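Local coordinates for protein (beta-tubulin binding post-chaperonin cofactor) (Saccharomyces cerevisiae, PDB 1QSD) that binds beta-tubulin as a post-chaperonin cofactor and takes part in an early step of the tubulin folding pathway, at residues T4-K9 and E77-T82; A32-L37 and K49-V54. All blocks are in the same frame, centred on the assembly; numbering follows the deposited sequence.

Interaction 1: T4-K9 and E77-T82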
loop_
_atom_site.group_PDB
_atom_site.type_symbol
_atom_site.label_atom_id
_atom_site.label_comp_id
_atom_site.label_asym_id
_atom_site.label_seq_id
_atom_site.Cartn_x
_atom_site.Cartn_y
_atom_site.Cartn_z
ATOM N N THR A 4 13.989 -21.533 -12.221
ATOM C CA THR A 4 13.312 -21.995 -13.481
ATOM C C THR A 4 12.203 -21.011 -13.759
ATOM O O THR A 4 11.727 -20.344 -12.825
ATOM C CB THR A 4 12.641 -23.381 -13.337
ATOM O OG1 THR A 4 11.619 -23.307 -12.335
ATOM C CG2 THR A 4 13.660 -24.442 -12.929
ATOM N N GLN A 5 11.793 -20.928 -15.028
ATOM C CA GLN A 5 10.730 -20.033 -15.444
ATOM C C GLN A 5 9.412 -20.342 -14.709
ATOM O O GLN A 5 8.685 -19.429 -14.326
ATOM C CB GLN A 5 10.553 -20.092 -16.957
ATOM C CG GLN A 5 9.714 -18.949 -17.486
ATOM C CD GLN A 5 9.658 -18.876 -18.993
ATOM O OE1 GLN A 5 9.292 -17.843 -19.561
ATOM N NE2 GLN A 5 9.990 -19.977 -19.655
ATOM N N LEU A 6 9.135 -21.624 -14.477
ATOM C CA LEU A 6 7.952 -22.030 -13.742
ATOM C C LEU A 6 7.961 -21.373 -12.350
ATOM O O LEU A 6 7.004 -20.676 -11.972
ATOM C CB LEU A 6 7.899 -23.560 -13.591
ATOM C CG LEU A 6 6.698 -24.071 -12.762
ATOM C CD1 LEU A 6 5.380 -23.602 -13.406
ATOM C CD2 LEU A 6 6.737 -25.605 -12.636
ATOM N N ASP A 7 9.047 -21.588 -11.604
ATOM C CA ASP A 7 9.181 -21.031 -10.257
ATOM C C ASP A 7 9.021 -19.506 -10.234
ATOM O O ASP A 7 8.446 -18.949 -9.286
ATOM C CB ASP A 7 10.532 -21.407 -9.634
ATOM C CG ASP A 7 10.748 -22.914 -9.544
ATOM O OD1 ASP A 7 11.932 -23.345 -9.487
ATOM O OD2 ASP A 7 9.747 -23.670 -9.524
ATOM N N ILE A 8 9.545 -18.833 -11.257
ATOM C CA ILE A 8 9.451 -17.385 -11.308
ATOM C C ILE A 8 7.992 -16.965 -11.456
ATOM O O ILE A 8 7.536 -16.078 -10.729
ATOM C CB ILE A 8 10.357 -16.760 -12.437
ATOM C CG1 ILE A 8 11.843 -16.890 -12.055
ATOM C CG2 ILE A 8 10.051 -15.266 -12.607
ATOM C CD1 ILE A 8 12.800 -16.707 -13.237
ATOM N N LYS A 9 7.267 -17.601 -12.379
ATOM C CA LYS A 9 5.850 -17.287 -12.594
ATOM C C LYS A 9 5.018 -17.601 -11.341
ATOM O O LYS A 9 4.235 -16.772 -10.913
ATOM C CB LYS A 9 5.305 -18.017 -13.824
ATOM C CG LYS A 9 5.946 -17.533 -15.123
ATOM C CD LYS A 9 5.330 -18.150 -16.338
ATOM C CE LYS A 9 6.084 -17.704 -17.589
ATOM N NZ LYS A 9 6.087 -16.221 -17.793
ATOM N N GLU A 77 -1.391 -19.787 -16.123
ATOM C CA GLU A 77 -2.297 -20.769 -16.705
ATOM C C GLU A 77 -1.857 -21.094 -18.134
ATOM O O GLU A 77 -1.812 -22.253 -18.522
ATOM C CB GLU A 77 -3.731 -20.231 -16.730
ATOM C CG GLU A 77 -4.361 -19.994 -15.349
ATOM C CD GLU A 77 -5.830 -19.524 -15.414
ATOM O OE1 GLU A 77 -6.091 -18.407 -15.924
ATOM O OE2 GLU A 77 -6.721 -20.268 -14.944
ATOM N N GLN A 78 -1.548 -20.077 -18.924
ATOM C CA GLN A 78 -1.106 -20.314 -20.297
ATOM C C GLN A 78 0.223 -21.091 -20.363
ATOM O O GLN A 78 0.393 -22.002 -21.179
ATOM C CB GLN A 78 -0.995 -18.987 -21.053
ATOM C CG GLN A 78 -0.938 -19.143 -22.575
ATOM C CD GLN A 78 -2.274 -19.609 -23.251
ATOM O OE1 GLN A 78 -2.423 -19.494 -24.480
ATOM N NE2 GLN A 78 -3.232 -20.106 -22.460
ATOM N N PHE A 79 1.149 -20.761 -19.470
ATOM C CA PHE A 79 2.443 -21.433 -19.427
ATOM C C PHE A 79 2.236 -22.935 -19.159
ATOM O O PHE A 79 2.819 -23.771 -19.829
ATOM C CB PHE A 79 3.301 -20.782 -18.335
ATOM C CG PHE A 79 4.643 -21.441 -18.123
ATOM C CD1 PHE A 79 5.732 -21.118 -18.930
ATOM C CD2 PHE A 79 4.826 -22.365 -17.094
ATOM C CE1 PHE A 79 6.992 -21.709 -18.709
ATOM C CE2 PHE A 79 6.092 -22.965 -16.869
ATOM C CZ PHE A 79 7.163 -22.631 -17.674
ATOM N N LEU A 80 1.342 -23.261 -18.231
ATOM C CA LEU A 80 1.071 -24.636 -17.871
ATOM C C LEU A 80 0.447 -25.484 -18.975
ATOM O O LEU A 80 0.687 -26.682 -19.024
ATOM C CB LEU A 80 0.212 -24.696 -16.608
ATOM C CG LEU A 80 0.889 -24.323 -15.291
ATOM C CD1 LEU A 80 -0.166 -24.232 -14.176
ATOM C CD2 LEU A 80 1.972 -25.364 -14.950
ATOM N N LYS A 81 -0.342 -24.890 -19.864
ATOM C CA LYS A 81 -0.968 -25.652 -20.949
ATOM C C LYS A 81 -0.001 -26.371 -21.868
ATOM O O LYS A 81 -0.386 -27.319 -22.543
ATOM C CB LYS A 81 -1.843 -24.771 -21.831
ATOM C CG LYS A 81 -3.121 -24.350 -21.199
ATOM C CD LYS A 81 -3.897 -23.471 -22.153
ATOM C CE LYS A 81 -4.952 -22.670 -21.419
ATOM N NZ LYS A 81 -5.606 -21.695 -22.326
ATOM N N THR A 82 1.235 -25.887 -21.936
ATOM C CA THR A 82 2.237 -26.480 -22.811
ATOM C C THR A 82 3.492 -26.902 -22.068
ATOM O O THR A 82 4.526 -27.138 -22.696
ATOM C CB THR A 82 2.656 -25.502 -23.934
ATOM O OG1 THR A 82 3.070 -24.255 -23.351
ATOM C CG2 THR A 82 1.500 -25.254 -24.915
#
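Phe79 reaches from helix 45-81 to Gln5, Leu6 and Lys9 of helix 5-39, where the N-terminal end of one helix meets the C-terminal end of the other in the antiparallel helical hairpin of this four-helix-bundle protein. The axes run at 156° and approach to 11.0 Å, with the Phe79 ring lying between them. CG of Phe79 stands anti to its backbone N (chi1 176°), on a CB that points toward helix 5-39. Leu6 CD1 lies 3.6 Å from Phe79 CE2, the two side chains crossing at about a right angle, and the same methyl reaches Leu80 CD2 at 4.1 Å. Leu80 also packs on helix 90-104. The aliphatic part of Lys9 makes an off-centre CH-pi contact, with CD 4.2 Å from the Phe79 ring centroid. Beyond it the charged NZ forms salt bridges with Asp75 of its own chain and Asp47 of the second subunit, tying this end of the hairpin into the dimer. Among the polar groups, Thr4 OG1 accepts the backbone N-H of Asp7 in an ST motif at the helix start. The Gln5 amide, its plane 64° from that of the ring, brings NE2 to 3.6 Å from Phe79 CE1.

Interaction 2: A32-L37 and K49-V54; sequences AHVAKL and KKQEEV
The His33 imidazole and the Gln51 amide meet with their planes 46° apart, the two side chains crossing at about a right angle. Gln51 approaches the ring obliquely, but OE1 is modelled too near it, which leaves the fine placement of the amide doubtful. His33 NE2 and Gln51 OE1 are close but poorly angled and do not form a hydrogen bond. CG of His33 is anti to the backbone N (chi1 -172°), which turns it across the groove toward Gln51. Beside this pair, Val34 and Gln51 lie alongside each other, pointing opposite ways, with Val34 CG2 4.0 Å from Gln51 CG and 3.7 Å from the Gln51 backbone O. The other methyl, CG1, rests 4.0 Å from Glu52 CG. Beyond that methylene the Glu52 carboxylate turns to lysines: OE2 accepts a hydrogen bond from Lys49 NZ at 3.0 Å, part of a salt bridge, from above the carboxylate plane, and OE1 pairs with Lys38. Ile8 and Ala12 of the second subunit pack on Leu37 and Gln51 respectively, and Lys50 forms a salt bridge with Asp75 of that subunit. The two helices run antiparallel at 153°, 9.7 Å apart at their closest, as the neighbouring arms of a helical hairpin in a four-helix bundle.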
loop_
_atom_site.group_PDB
_atom_site.type_symbol
_atom_site.label_atom_id
_atom_site.label_comp_id
_atom_site.label_asym_id
_atom_site.label_seq_id
_atom_site.Cartn_x
_atom_site.Cartn_y
_atom_site.Cartn_z
ATOM N N ALA A 32 -12.395 1.437 9.901
ATOM C CA ALA A 32 -12.764 1.372 11.312
ATOM C C ALA A 32 -12.596 2.770 11.888
ATOM O O ALA A 32 -13.477 3.290 12.585
ATOM C CB ALA A 32 -11.865 0.372 12.060
ATOM N N HIS A 33 -11.481 3.395 11.520
ATOM C CA HIS A 33 -11.153 4.733 11.970
ATOM C C HIS A 33 -12.146 5.783 11.483
ATOM O O HIS A 33 -12.589 6.623 12.267
ATOM C CB HIS A 33 -9.737 5.109 11.543
ATOM C CG HIS A 33 -9.265 6.407 12.129
ATOM N ND1 HIS A 33 -9.725 6.888 13.336
ATOM C CD2 HIS A 33 -8.358 7.305 11.682
ATOM C CE1 HIS A 33 -9.114 8.029 13.614
ATOM N NE2 HIS A 33 -8.282 8.307 12.623
ATOM N N VAL A 34 -12.468 5.749 10.193
ATOM C CA VAL A 34 -13.421 6.688 9.607
ATOM C C VAL A 34 -14.797 6.487 10.238
ATOM O O VAL A 34 -15.521 7.462 10.483
ATOM C CB VAL A 34 -13.532 6.502 8.072
ATOM C CG1 VAL A 34 -14.698 7.307 7.519
ATOM C CG2 VAL A 34 -12.244 6.949 7.402
ATOM N N ALA A 35 -15.138 5.221 10.506
ATOM C CA ALA A 35 -16.420 4.852 11.114
ATOM C C ALA A 35 -16.613 5.560 12.455
ATOM O O ALA A 35 -17.669 6.160 12.700
ATOM C CB ALA A 35 -16.507 3.345 11.290
ATOM N N LYS A 36 -15.578 5.515 13.295
ATOM C CA LYS A 36 -15.593 6.161 14.598
ATOM C C LYS A 36 -15.767 7.665 14.512
ATOM O O LYS A 36 -16.516 8.240 15.295
ATOM C CB LYS A 36 -14.340 5.820 15.394
ATOM C CG LYS A 36 -14.493 4.545 16.194
ATOM C CD LYS A 36 -13.339 4.338 17.148
ATOM C CE LYS A 36 -13.599 3.179 18.100
ATOM N NZ LYS A 36 -12.377 2.873 18.909
ATOM N N LEU A 37 -15.091 8.315 13.574
ATOM C CA LEU A 37 -15.248 9.764 13.424
ATOM C C LEU A 37 -16.609 10.143 12.839
ATOM O O LEU A 37 -17.107 11.252 13.058
ATOM C CB LEU A 37 -14.177 10.339 12.510
ATOM C CG LEU A 37 -12.755 10.263 13.012
ATOM C CD1 LEU A 37 -11.836 10.908 12.006
ATOM C CD2 LEU A 37 -12.680 10.955 14.332
ATOM N N LYS A 49 -13.340 14.656 6.837
ATOM C CA LYS A 49 -13.005 14.697 5.416
ATOM C C LYS A 49 -11.529 14.319 5.135
ATOM O O LYS A 49 -11.242 13.572 4.197
ATOM C CB LYS A 49 -13.363 16.069 4.858
ATOM C CG LYS A 49 -13.359 16.170 3.384
ATOM C CD LYS A 49 -14.376 15.270 2.751
ATOM C CE LYS A 49 -13.846 13.859 2.521
ATOM N NZ LYS A 49 -14.880 12.968 1.925
ATOM N N LYS A 50 -10.607 14.781 5.980
ATOM C CA LYS A 50 -9.187 14.439 5.824
ATOM C C LYS A 50 -9.041 12.919 5.780
ATOM O O LYS A 50 -8.390 12.370 4.903
ATOM C CB LYS A 50 -8.370 15.007 6.987
ATOM C CG LYS A 50 -8.125 16.491 6.878
ATOM C CD LYS A 50 -7.610 17.094 8.197
ATOM C CE LYS A 50 -6.272 16.518 8.589
ATOM N NZ LYS A 50 -5.707 17.200 9.757
ATOM N N GLN A 51 -9.742 12.253 6.680
ATOM C CA GLN A 51 -9.708 10.813 6.790
ATOM C C GLN A 51 -10.420 10.080 5.680
ATOM O O GLN A 51 -9.978 9.016 5.269
ATOM C CB GLN A 51 -10.297 10.379 8.120
ATOM C CG GLN A 51 -9.431 9.398 8.847
ATOM C CD GLN A 51 -8.266 10.071 9.538
ATOM O OE1 GLN A 51 -8.039 9.867 10.737
ATOM N NE2 GLN A 51 -7.518 10.881 8.796
ATOM N N GLU A 52 -11.537 10.621 5.215
ATOM C CA GLU A 52 -12.289 9.968 4.153
ATOM C C GLU A 52 -11.481 9.972 2.868
ATOM O O GLU A 52 -11.352 8.934 2.211
ATOM C CB GLU A 52 -13.654 10.643 3.932
ATOM C CG GLU A 52 -14.627 10.447 5.093
ATOM C CD GLU A 52 -16.032 10.963 4.817
ATOM O OE1 GLU A 52 -16.973 10.144 4.895
ATOM O OE2 GLU A 52 -16.199 12.177 4.547
ATOM N N GLU A 53 -10.926 11.137 2.539
ATOM C CA GLU A 53 -10.107 11.331 1.360
ATOM C C GLU A 53 -8.971 10.302 1.342
ATOM O O GLU A 53 -8.693 9.704 0.302
ATOM C CB GLU A 53 -9.543 12.750 1.375
ATOM C CG GLU A 53 -8.003 12.844 1.401
ATOM C CD GLU A 53 -7.474 14.093 2.100
ATOM O OE1 GLU A 53 -7.210 15.118 1.427
ATOM O OE2 GLU A 53 -7.301 14.042 3.329
ATOM N N VAL A 54 -8.327 10.080 2.492
ATOM C CA VAL A 54 -7.228 9.118 2.567
ATOM C C VAL A 54 -7.760 7.721 2.291
ATOM O O VAL A 54 -7.162 6.961 1.516
ATOM C CB VAL A 54 -6.492 9.151 3.935
ATOM C CG1 VAL A 54 -5.568 7.941 4.082
ATOM C CG2 VAL A 54 -5.663 10.425 4.054
#

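How the interactions relate
Interactions 1 and 2 join the same two long helices, 5-39 and 45-81, at opposite ends of the hairpin they form. Their centres lie about 42 Å apart, on opposite sides of the chain's centre, and their nearest atoms about 29 Å apart. Along the chain interaction 2 is nested within interaction 1: segments 32-37 and 49-54 flank the turn between the helices, while 4-9 and 77-82 close the far end, next to the loop leading to helix 90-104. Both touch the second subunit: the N-terminal end of one chain's helix 5-39 lies near the turn end of the other's hairpin, consistent with two antiparallel hairpins pairing into the four-helix bundle.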